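Side-chain contacts in fimbrin (Schizosaccharomyces pombe, PDB 1RT8), which binds and crosslinks actin filaments, acting in cell polarity, cytokinesis, mating and spore formation: residues Ala109-Ile112 against His118-Leu121; Val225-Asn228 against Cys234-Tyr237; Leu292-Leu297 against Pro301-Phe306. One frame throughout, in Å; residues are numbered along the deposited sequence.

Interaction 1 (Ala109-Ile112 against His118-Leu121). With SO4 (sulfate ion), chain B.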
ATOM      1  N   ALA A 109      13.365  -7.998  -7.319  1.00 24.52           N
ATOM      2  CA  ALA A 109      13.061  -8.415  -8.681  1.00 26.43           C
ATOM      3  C   ALA A 109      13.642  -9.784  -9.004  1.00 27.10           C
ATOM      4  O   ALA A 109      12.993 -10.596  -9.668  1.00 26.94           O
ATOM      5  CB  ALA A 109      13.569  -7.373  -9.680  1.00 26.65           C
ATOM      6  N   GLY A 110      14.859 -10.039  -8.528  1.00 26.62           N
ATOM      7  CA  GLY A 110      15.506 -11.315  -8.774  1.00 26.93           C
ATOM      8  C   GLY A 110      14.847 -12.488  -8.070  1.00 27.87           C
ATOM      9  O   GLY A 110      14.923 -13.627  -8.540  1.00 28.88           O
ATOM     10  N   ASP A 111      14.209 -12.224  -6.933  1.00 27.95           N
ATOM     11  CA  ASP A 111      13.533 -13.276  -6.187  1.00 27.75           C
ATOM     12  C   ASP A 111      12.321 -13.758  -6.984  1.00 27.65           C
ATOM     13  O   ASP A 111      12.007 -14.953  -6.991  1.00 27.37           O
ATOM     14  CB  ASP A 111      13.078 -12.767  -4.814  1.00 30.29           C
ATOM     15  CG  ASP A 111      14.238 -12.375  -3.912  1.00 31.92           C
ATOM     16  OD1 ASP A 111      15.248 -13.106  -3.880  1.00 33.88           O
ATOM     17  OD2 ASP A 111      14.136 -11.341  -3.222  1.00 33.61           O
ATOM     18  N   ILE A 112      11.634 -12.825  -7.638  1.00 26.84           N
ATOM     19  CA  ILE A 112      10.471 -13.172  -8.452  1.00 26.56           C
ATOM     20  C   ILE A 112      10.968 -13.951  -9.667  1.00 26.93           C
ATOM     21  O   ILE A 112      10.408 -14.984 -10.020  1.00 27.42           O
ATOM     22  CB  ILE A 112       9.707 -11.921  -8.933  1.00 25.62           C
ATOM     23  CG1 ILE A 112       9.135 -11.166  -7.729  1.00 25.15           C
ATOM     24  CG2 ILE A 112       8.578 -12.330  -9.880  1.00 24.03           C
ATOM     25  CD1 ILE A 112       8.403  -9.873  -8.092  1.00 18.88           C
ATOM     26  N   HIS A 118       8.019 -18.876  -1.081  1.00 36.12           N
ATOM     27  CA  HIS A 118       7.538 -18.174   0.105  1.00 37.13           C
ATOM     28  C   HIS A 118       7.441 -16.676  -0.134  1.00 36.47           C
ATOM     29  O   HIS A 118       6.449 -16.042   0.233  1.00 36.74           O
ATOM     30  CB  HIS A 118       8.456 -18.452   1.298  1.00 41.18           C
ATOM     31  CG  HIS A 118       8.282 -19.819   1.883  1.00 46.34           C
ATOM     32  ND1 HIS A 118       7.152 -20.190   2.579  1.00 48.86           N
ATOM     33  CD2 HIS A 118       9.074 -20.916   1.838  1.00 48.45           C
ATOM     34  CE1 HIS A 118       7.255 -21.458   2.938  1.00 50.95           C
ATOM     35  NE2 HIS A 118       8.412 -21.923   2.500  1.00 50.76           N
ATOM     36  N   LEU A 119       8.471 -16.110  -0.752  1.00 34.67           N
ATOM     37  CA  LEU A 119       8.488 -14.686  -1.045  1.00 32.10           C
ATOM     38  C   LEU A 119       7.350 -14.321  -1.999  1.00 31.43           C
ATOM     39  O   LEU A 119       6.600 -13.382  -1.747  1.00 30.63           O
ATOM     40  CB  LEU A 119       9.844 -14.300  -1.641  1.00 34.01           C
ATOM     41  CG  LEU A 119      10.999 -14.307  -0.633  1.00 34.69           C
ATOM     42  CD1 LEU A 119      12.335 -14.324  -1.342  1.00 35.80           C
ATOM     43  CD2 LEU A 119      10.880 -13.093   0.263  1.00 35.37           C
ATOM     44  N   ILE A 120       7.205 -15.068  -3.087  1.00 29.68           N
ATOM     45  CA  ILE A 120       6.136 -14.795  -4.047  1.00 29.23           C
ATOM     46  C   ILE A 120       4.743 -14.941  -3.413  1.00 28.27           C
ATOM     47  O   ILE A 120       3.897 -14.055  -3.543  1.00 22.96           O
ATOM     48  CB  ILE A 120       6.239 -15.735  -5.267  1.00 28.72           C
ATOM     49  CG1 ILE A 120       7.342 -15.230  -6.206  1.00 29.34           C
ATOM     50  CG2 ILE A 120       4.893 -15.822  -5.990  1.00 30.81           C
ATOM     51  CD1 ILE A 120       7.578 -16.124  -7.413  1.00 27.88           C
ATOM     52  N   LEU A 121       4.502 -16.058  -2.733  1.00 28.77           N
ATOM     53  CA  LEU A 121       3.197 -16.267  -2.107  1.00 28.86           C
ATOM     54  C   LEU A 121       2.977 -15.211  -1.022  1.00 28.63           C
ATOM     55  O   LEU A 121       1.848 -14.781  -0.777  1.00 28.19           O
ATOM     56  CB  LEU A 121       3.100 -17.679  -1.516  1.00 30.17           C
ATOM     57  CG  LEU A 121       1.666 -18.221  -1.382  1.00 32.35           C
ATOM     58  CD1 LEU A 121       0.962 -18.157  -2.735  1.00 30.96           C
ATOM     59  CD2 LEU A 121       1.685 -19.652  -0.862  1.00 32.14           C
TER
HETATM   60  S   SO4 B9001      11.727 -20.252  -1.135  1.00 94.30           S
HETATM   61  O1  SO4 B9001      11.115 -21.338  -2.175  1.00 93.20           O
HETATM   62  O2  SO4 B9001      10.866 -19.088  -1.246  1.00 93.46           O
HETATM   63  O3  SO4 B9001      11.753 -20.752   0.069  1.00 93.54           O
HETATM   64  O4  SO4 B9001      13.012 -19.946  -1.712  1.00 94.07           O
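The backbone N of His118 donates a 2.9 Å hydrogen bond to sulfate O2, one residue ahead of Leu119, which carries the contact to Asp111. Both segments belong to the first calponin-homology domain and to the first actin-binding region. The short helix 109-113 leads through a brief turn into helix 117-131. The sulfate sits at the start of the second helix, where Glu117 N also binds it. Amide N-H groups and the positive end of the helix dipole would suit an anion here. The ion probably came from the crystallisation liquor. CG of His118 lies beside its backbone N (chi1 -75°), close to the N-H that binds the ion. The ring turns an edge to it, with CD2 3.2 Å from sulfate O3 and that oxygen in the ring plane.

Between the helices the contact is light and made by van der Waals touch. Leu119 reaches out with CD1 alone. This methyl stands above the carboxylate plane of Asp111, 3.7 Å from Asp111 CG and at similar distances from its two oxygens. The polar ends of that carboxylate are used elsewhere. OD2 accepts a hydrogen bond from Gly108 N, just ahead of the short helix, and OD1 has a long, weak ion pair with Arg116. The Asp111 group is thereby held while its flat side meets the methyl.

One residue further along each helix the contact is buried. Ile112 packs on Val92 and Ile93 of helix 82-99, and Ile120 on Phe44 and Phe45 of helix 43-47. The outstretched Ile120 chain ends with its CD1 methyl 4.0 Å from the backbone O of Ile112.

Interaction 2 (Val225-Asn228 against Cys234-Tyr237); sequences VLQN and CRKY
Arg235 runs out almost straight past Leu226, with CG anti to the backbone N (chi1 177°) and the chain extended as far as NE. Leu226 has CG beside its own N instead (chi1 -68°). The two side chains then cross at about a right angle. Leu226 CB sits over the centre of one guanidinium face, 3.5 Å above its plane and 3.6 Å from Arg235 CZ. Further back, Arg235 CD touches the backbone O of Leu226 at 3.3 Å. Gln227 runs alongside, pointing the same way, and its CG lies 3.8 Å from Arg235 NH1.

Arg235 is the centre of an inverse gamma turn, closed by a weak bond from Lys236 N to Cys234 O. It belongs to the loop that links helices 218-230 and 240-244 in the second calponin-homology domain. Leu226 itself also packs on Pro240 and Met243.

NH1 forms salt bridges with Glu223 and Glu230, both on helix 218-230. The chemistry is therefore divided: charge pairing ties the arginine to the helix that Leu226 belongs to, while the apolar CB covers a flat face that needs no acceptor.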
ATOM      1  N   VAL A 225     -21.691 -24.239   7.564  1.00 33.45           N
ATOM      2  CA  VAL A 225     -21.573 -22.783   7.587  1.00 32.82           C
ATOM      3  C   VAL A 225     -21.250 -22.260   6.198  1.00 34.38           C
ATOM      4  O   VAL A 225     -21.791 -21.234   5.768  1.00 34.01           O
ATOM      5  CB  VAL A 225     -20.445 -22.301   8.546  1.00 34.11           C
ATOM      6  CG1 VAL A 225     -20.031 -20.859   8.197  1.00 31.77           C
ATOM      7  CG2 VAL A 225     -20.925 -22.367   9.993  1.00 32.13           C
ATOM      8  N   LEU A 226     -20.354 -22.958   5.508  1.00 33.64           N
ATOM      9  CA  LEU A 226     -19.952 -22.542   4.176  1.00 36.13           C
ATOM     10  C   LEU A 226     -21.060 -22.792   3.164  1.00 38.32           C
ATOM     11  O   LEU A 226     -21.110 -22.130   2.127  1.00 38.79           O
ATOM     12  CB  LEU A 226     -18.661 -23.253   3.762  1.00 33.11           C
ATOM     13  CG  LEU A 226     -17.435 -22.810   4.569  1.00 30.69           C
ATOM     14  CD1 LEU A 226     -16.204 -23.607   4.142  1.00 28.00           C
ATOM     15  CD2 LEU A 226     -17.210 -21.322   4.374  1.00 27.89           C
ATOM     16  N   GLN A 227     -21.948 -23.740   3.462  1.00 40.31           N
ATOM     17  CA  GLN A 227     -23.066 -24.010   2.564  1.00 41.88           C
ATOM     18  C   GLN A 227     -24.042 -22.853   2.746  1.00 41.43           C
ATOM     19  O   GLN A 227     -24.698 -22.432   1.795  1.00 42.56           O
ATOM     20  CB  GLN A 227     -23.744 -25.345   2.893  1.00 42.64           C
ATOM     21  CG  GLN A 227     -22.834 -26.558   2.765  1.00 44.13           C
ATOM     22  CD  GLN A 227     -23.606 -27.860   2.609  1.00 46.07           C
ATOM     23  OE1 GLN A 227     -24.659 -28.049   3.215  1.00 48.33           O
ATOM     24  NE2 GLN A 227     -23.076 -28.768   1.801  1.00 47.11           N
ATOM     25  N   ASN A 228     -24.130 -22.337   3.971  1.00 40.83           N
ATOM     26  CA  ASN A 228     -24.999 -21.193   4.250  1.00 40.55           C
ATOM     27  C   ASN A 228     -24.396 -19.952   3.607  1.00 41.46           C
ATOM     28  O   ASN A 228     -25.090 -18.961   3.368  1.00 41.94           O
ATOM     29  CB  ASN A 228     -25.135 -20.943   5.758  1.00 40.45           C
ATOM     30  CG  ASN A 228     -26.293 -21.703   6.378  1.00 40.06           C
ATOM     31  OD1 ASN A 228     -27.356 -21.853   5.765  1.00 38.78           O
ATOM     32  ND2 ASN A 228     -26.102 -22.169   7.609  1.00 37.46           N
ATOM     33  N   CYS A 234     -21.289 -16.094  -1.000  1.00 42.84           N
ATOM     34  CA  CYS A 234     -20.093 -15.688  -0.267  1.00 42.40           C
ATOM     35  C   CYS A 234     -19.209 -16.850   0.176  1.00 41.66           C
ATOM     36  O   CYS A 234     -18.453 -16.723   1.144  1.00 40.20           O
ATOM     37  CB  CYS A 234     -20.466 -14.861   0.961  1.00 43.97           C
ATOM     38  SG  CYS A 234     -21.071 -13.208   0.603  1.00 47.57           S
ATOM     39  N   ARG A 235     -19.306 -17.988  -0.506  1.00 40.16           N
ATOM     40  CA  ARG A 235     -18.454 -19.114  -0.149  1.00 39.66           C
ATOM     41  C   ARG A 235     -17.149 -18.953  -0.914  1.00 40.00           C
ATOM     42  O   ARG A 235     -16.855 -19.703  -1.847  1.00 40.13           O
ATOM     43  CB  ARG A 235     -19.100 -20.455  -0.498  1.00 38.23           C
ATOM     44  CG  ARG A 235     -18.185 -21.633  -0.184  1.00 38.83           C
ATOM     45  CD  ARG A 235     -18.908 -22.966  -0.153  1.00 38.59           C
ATOM     46  NE  ARG A 235     -18.006 -24.034   0.273  1.00 40.10           N
ATOM     47  CZ  ARG A 235     -18.408 -25.194   0.781  1.00 39.79           C
ATOM     48  NH1 ARG A 235     -19.705 -25.444   0.930  1.00 37.25           N
ATOM     49  NH2 ARG A 235     -17.513 -26.105   1.145  1.00 39.37           N
ATOM     50  N   LYS A 236     -16.368 -17.961  -0.502  1.00 39.03           N
ATOM     51  CA  LYS A 236     -15.097 -17.655  -1.146  1.00 39.68           C
ATOM     52  C   LYS A 236     -13.917 -17.741  -0.176  1.00 40.10           C
ATOM     53  O   LYS A 236     -14.035 -17.362   0.995  1.00 39.70           O
ATOM     54  CB  LYS A 236     -15.150 -16.243  -1.737  1.00 40.78           C
ATOM     55  CG  LYS A 236     -16.298 -15.983  -2.710  1.00 40.21           C
ATOM     56  CD  LYS A 236     -16.106 -16.754  -4.003  1.00 40.41           C
ATOM     57  CE  LYS A 236     -17.085 -16.297  -5.075  1.00 41.89           C
ATOM     58  NZ  LYS A 236     -16.782 -16.944  -6.384  1.00 40.05           N
ATOM     59  N   TYR A 237     -12.790 -18.242  -0.681  1.00 37.98           N
ATOM     60  CA  TYR A 237     -11.539 -18.378   0.075  1.00 38.81           C
ATOM     61  C   TYR A 237     -11.463 -19.439   1.170  1.00 38.21           C
ATOM     62  O   TYR A 237     -10.484 -20.187   1.249  1.00 37.36           O
ATOM     63  CB  TYR A 237     -11.143 -17.045   0.719  1.00 36.86           C
ATOM     64  CG  TYR A 237     -10.976 -15.888  -0.229  1.00 38.53           C
ATOM     65  CD1 TYR A 237     -12.042 -15.042  -0.520  1.00 40.03           C
ATOM     66  CD2 TYR A 237      -9.742 -15.624  -0.825  1.00 40.10           C
ATOM     67  CE1 TYR A 237     -11.884 -13.951  -1.383  1.00 42.19           C
ATOM     68  CE2 TYR A 237      -9.573 -14.541  -1.688  1.00 40.78           C
ATOM     69  CZ  TYR A 237     -10.645 -13.710  -1.963  1.00 41.68           C
ATOM     70  OH  TYR A 237     -10.487 -12.638  -2.818  1.00 43.60           O
TER

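Interaction 3 (Leu292-Leu297 against Pro301-Phe306)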
ATOM      1  N   LEU A 292       3.081   7.032   3.696  1.00 22.45           N
ATOM      2  CA  LEU A 292       3.635   5.898   2.969  1.00 24.56           C
ATOM      3  C   LEU A 292       5.146   5.890   3.160  1.00 25.27           C
ATOM      4  O   LEU A 292       5.739   4.850   3.435  1.00 25.94           O
ATOM      5  CB  LEU A 292       3.304   6.004   1.476  1.00 26.59           C
ATOM      6  CG  LEU A 292       1.849   5.779   1.047  1.00 26.51           C
ATOM      7  CD1 LEU A 292       1.647   6.295  -0.371  1.00 26.48           C
ATOM      8  CD2 LEU A 292       1.510   4.288   1.131  1.00 26.34           C
ATOM      9  N   TRP A 293       5.770   7.055   3.035  1.00 25.95           N
ATOM     10  CA  TRP A 293       7.217   7.141   3.191  1.00 27.41           C
ATOM     11  C   TRP A 293       7.683   6.687   4.580  1.00 27.35           C
ATOM     12  O   TRP A 293       8.499   5.772   4.703  1.00 25.47           O
ATOM     13  CB  TRP A 293       7.701   8.568   2.924  1.00 27.52           C
ATOM     14  CG  TRP A 293       9.177   8.714   3.127  1.00 29.65           C
ATOM     15  CD1 TRP A 293      10.163   8.100   2.415  1.00 31.52           C
ATOM     16  CD2 TRP A 293       9.833   9.490   4.137  1.00 29.33           C
ATOM     17  NE1 TRP A 293      11.397   8.441   2.921  1.00 33.45           N
ATOM     18  CE2 TRP A 293      11.223   9.294   3.978  1.00 29.81           C
ATOM     19  CE3 TRP A 293       9.381  10.330   5.162  1.00 27.92           C
ATOM     20  CZ2 TRP A 293      12.169   9.905   4.805  1.00 30.63           C
ATOM     21  CZ3 TRP A 293      10.323  10.942   5.989  1.00 30.45           C
ATOM     22  CH2 TRP A 293      11.702  10.724   5.804  1.00 31.24           C
ATOM     23  N   LEU A 294       7.175   7.325   5.627  1.00 26.20           N
ATOM     24  CA  LEU A 294       7.568   6.941   6.979  1.00 26.00           C
ATOM     25  C   LEU A 294       7.302   5.454   7.241  1.00 25.78           C
ATOM     26  O   LEU A 294       8.131   4.778   7.842  1.00 24.67           O
ATOM     27  CB  LEU A 294       6.828   7.796   8.016  1.00 22.40           C
ATOM     28  CG  LEU A 294       7.320   9.241   8.149  1.00 22.95           C
ATOM     29  CD1 LEU A 294       6.313  10.065   8.954  1.00 22.44           C
ATOM     30  CD2 LEU A 294       8.688   9.258   8.819  1.00 20.31           C
ATOM     31  N   ASN A 295       6.156   4.941   6.788  1.00 26.39           N
ATOM     32  CA  ASN A 295       5.844   3.532   7.014  1.00 27.84           C
ATOM     33  C   ASN A 295       6.840   2.656   6.275  1.00 28.10           C
ATOM     34  O   ASN A 295       7.118   1.537   6.705  1.00 28.11           O
ATOM     35  CB  ASN A 295       4.419   3.172   6.555  1.00 28.02           C
ATOM     36  CG  ASN A 295       3.349   3.572   7.569  1.00 27.19           C
ATOM     37  OD1 ASN A 295       3.644   3.809   8.738  1.00 25.61           O
ATOM     38  ND2 ASN A 295       2.099   3.627   7.123  1.00 22.69           N
ATOM     39  N   SER A 296       7.387   3.173   5.177  1.00 29.64           N
ATOM     40  CA  SER A 296       8.361   2.426   4.388  1.00 31.03           C
ATOM     41  C   SER A 296       9.649   2.243   5.180  1.00 31.78           C
ATOM     42  O   SER A 296      10.457   1.366   4.874  1.00 34.33           O
ATOM     43  CB  SER A 296       8.659   3.142   3.056  1.00 27.34           C
ATOM     44  OG  SER A 296       9.660   4.138   3.203  1.00 28.51           O
ATOM     45  N   LEU A 297       9.841   3.075   6.197  1.00 31.41           N
ATOM     46  CA  LEU A 297      11.033   3.007   7.034  1.00 31.24           C
ATOM     47  C   LEU A 297      10.793   2.006   8.156  1.00 34.30           C
ATOM     48  O   LEU A 297      11.645   1.815   9.037  1.00 35.91           O
ATOM     49  CB  LEU A 297      11.314   4.371   7.642  1.00 31.73           C
ATOM     50  CG  LEU A 297      11.557   5.509   6.664  1.00 30.61           C
ATOM     51  CD1 LEU A 297      11.799   6.798   7.439  1.00 31.92           C
ATOM     52  CD2 LEU A 297      12.754   5.170   5.795  1.00 32.03           C
ATOM     53  N   PRO A 301       4.133   1.111  15.245  1.00 41.42           N
ATOM     54  CA  PRO A 301       2.710   1.118  14.880  1.00 38.53           C
ATOM     55  C   PRO A 301       2.610   1.810  13.552  1.00 37.16           C
ATOM     56  O   PRO A 301       2.769   3.028  13.501  1.00 37.80           O
ATOM     57  CB  PRO A 301       2.035   1.960  15.977  1.00 38.60           C
ATOM     58  CG  PRO A 301       3.122   2.199  17.005  1.00 36.77           C
ATOM     59  CD  PRO A 301       4.421   2.147  16.243  1.00 37.22           C
ATOM     60  N   SER A 302       2.378   1.056  12.483  1.00 35.47           N
ATOM     61  CA  SER A 302       2.258   1.670  11.165  1.00 34.29           C
ATOM     62  C   SER A 302       1.305   2.831  11.328  1.00 30.93           C
ATOM     63  O   SER A 302       0.388   2.765  12.145  1.00 30.45           O
ATOM     64  CB  SER A 302       1.651   0.700  10.167  1.00 34.60           C
ATOM     65  OG  SER A 302       2.414  -0.493  10.134  1.00 40.70           O
ATOM     66  N   ILE A 303       1.509   3.879  10.543  1.00 28.78           N
ATOM     67  CA  ILE A 303       0.660   5.059  10.612  1.00 25.88           C
ATOM     68  C   ILE A 303      -0.639   4.916   9.822  1.00 27.58           C
ATOM     69  O   ILE A 303      -0.630   4.443   8.679  1.00 23.72           O
ATOM     70  CB  ILE A 303       1.407   6.295  10.059  1.00 26.99           C
ATOM     71  CG1 ILE A 303       2.674   6.551  10.866  1.00 26.12           C
ATOM     72  CG2 ILE A 303       0.477   7.508  10.039  1.00 24.73           C
ATOM     73  CD1 ILE A 303       3.668   7.410  10.144  1.00 21.85           C
ATOM     74  N   HIS A 304      -1.751   5.339  10.417  1.00 25.90           N
ATOM     75  CA  HIS A 304      -3.047   5.284   9.732  1.00 28.28           C
ATOM     76  C   HIS A 304      -3.777   6.609   9.886  1.00 29.27           C
ATOM     77  O   HIS A 304      -4.848   6.822   9.316  1.00 30.51           O
ATOM     78  CB  HIS A 304      -3.885   4.122  10.282  1.00 30.02           C
ATOM     79  CG  HIS A 304      -3.331   2.770   9.929  1.00 31.04           C
ATOM     80  ND1 HIS A 304      -3.419   2.246   8.658  1.00 32.50           N
ATOM     81  CD2 HIS A 304      -2.612   1.877  10.653  1.00 32.18           C
ATOM     82  CE1 HIS A 304      -2.775   1.093   8.609  1.00 31.18           C
ATOM     83  NE2 HIS A 304      -2.275   0.846   9.806  1.00 33.80           N
ATOM     84  N   ASP A 305      -3.154   7.508  10.643  1.00 28.05           N
ATOM     85  CA  ASP A 305      -3.695   8.845  10.905  1.00 26.93           C
ATOM     86  C   ASP A 305      -2.508   9.777  11.191  1.00 25.80           C
ATOM     87  O   ASP A 305      -2.119   9.978  12.347  1.00 24.31           O
ATOM     88  CB  ASP A 305      -4.645   8.800  12.113  1.00 27.52           C
ATOM     89  CG  ASP A 305      -5.441  10.082  12.274  1.00 30.76           C
ATOM     90  OD1 ASP A 305      -5.132  11.053  11.564  1.00 32.77           O
ATOM     91  OD2 ASP A 305      -6.368  10.119  13.109  1.00 34.39           O
ATOM     92  N   PHE A 306      -1.943  10.327  10.118  1.00 24.57           N
ATOM     93  CA  PHE A 306      -0.780  11.211  10.163  1.00 25.74           C
ATOM     94  C   PHE A 306      -0.865  12.367  11.164  1.00 26.21           C
ATOM     95  O   PHE A 306       0.108  12.672  11.853  1.00 25.81           O
ATOM     96  CB  PHE A 306      -0.525  11.779   8.758  1.00 22.75           C
ATOM     97  CG  PHE A 306       0.688  12.683   8.656  1.00 23.49           C
ATOM     98  CD1 PHE A 306       1.945  12.158   8.372  1.00 24.78           C
ATOM     99  CD2 PHE A 306       0.563  14.070   8.797  1.00 21.19           C
ATOM    100  CE1 PHE A 306       3.056  12.999   8.223  1.00 21.54           C
ATOM    101  CE2 PHE A 306       1.661  14.913   8.651  1.00 21.83           C
ATOM    102  CZ  PHE A 306       2.910  14.375   8.362  1.00 22.12           C
TER
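Asn295 grips the backbone of Ile303 at two points. Its CG lies beside the backbone N (chi1 -80°), and a small second torsion (chi2 -18°) turns both amide ends to the loop. OD1 accepts a hydrogen bond from Ile303 N at 2.8 Å, with the N-H almost perfectly in line. ND2 donates to Ile303 O at 3.2 Å, and that oxygen lies in the amide plane. Each bond lands on a lone pair of its acceptor. Two bonds to one residue fix the rotation of the amide, which meets the backbone through its O and N ends.

Ile303 has CG1 beside its own N (chi1 -60°), which sends CD1 back to the helix. That methyl meets Leu294 CB at 3.8 Å. Leu294 CD1 also approaches Phe306 CE1 at 4.4 Å, obliquely to the ring. Ala319 and Ile315 of helix 314-323 pack on Leu294 and Ile303, so the apolar half is buried.

Here the third calponin-homology domain ties helix 282-296 to the loop that follows it. An asparagine amide pairing with the N-H and C=O of a single residue is a classic way to bind an extended backbone.

Overall arrangement
Each contact joins a helix to chain that follows within a few residues, and each lies in a different calponin-homology domain. Interactions 1 and 2 belong to the first actin-binding region and interaction 3 to the second. None touches another; the closest two, 1 and 2, have nearest atoms about 11 Å apart. Interaction 3 is the most buried and also lies nearest the centre of the chain. It is the one of the three with hydrogen bonds directly between its segments. Interaction 1 is half buried and joins two helices by methyl groups set against a carboxylate and a backbone carbonyl. Interaction 2 is farthest out, and there an arginine from the loop lays its guanidinium over a leucine CB of the helix.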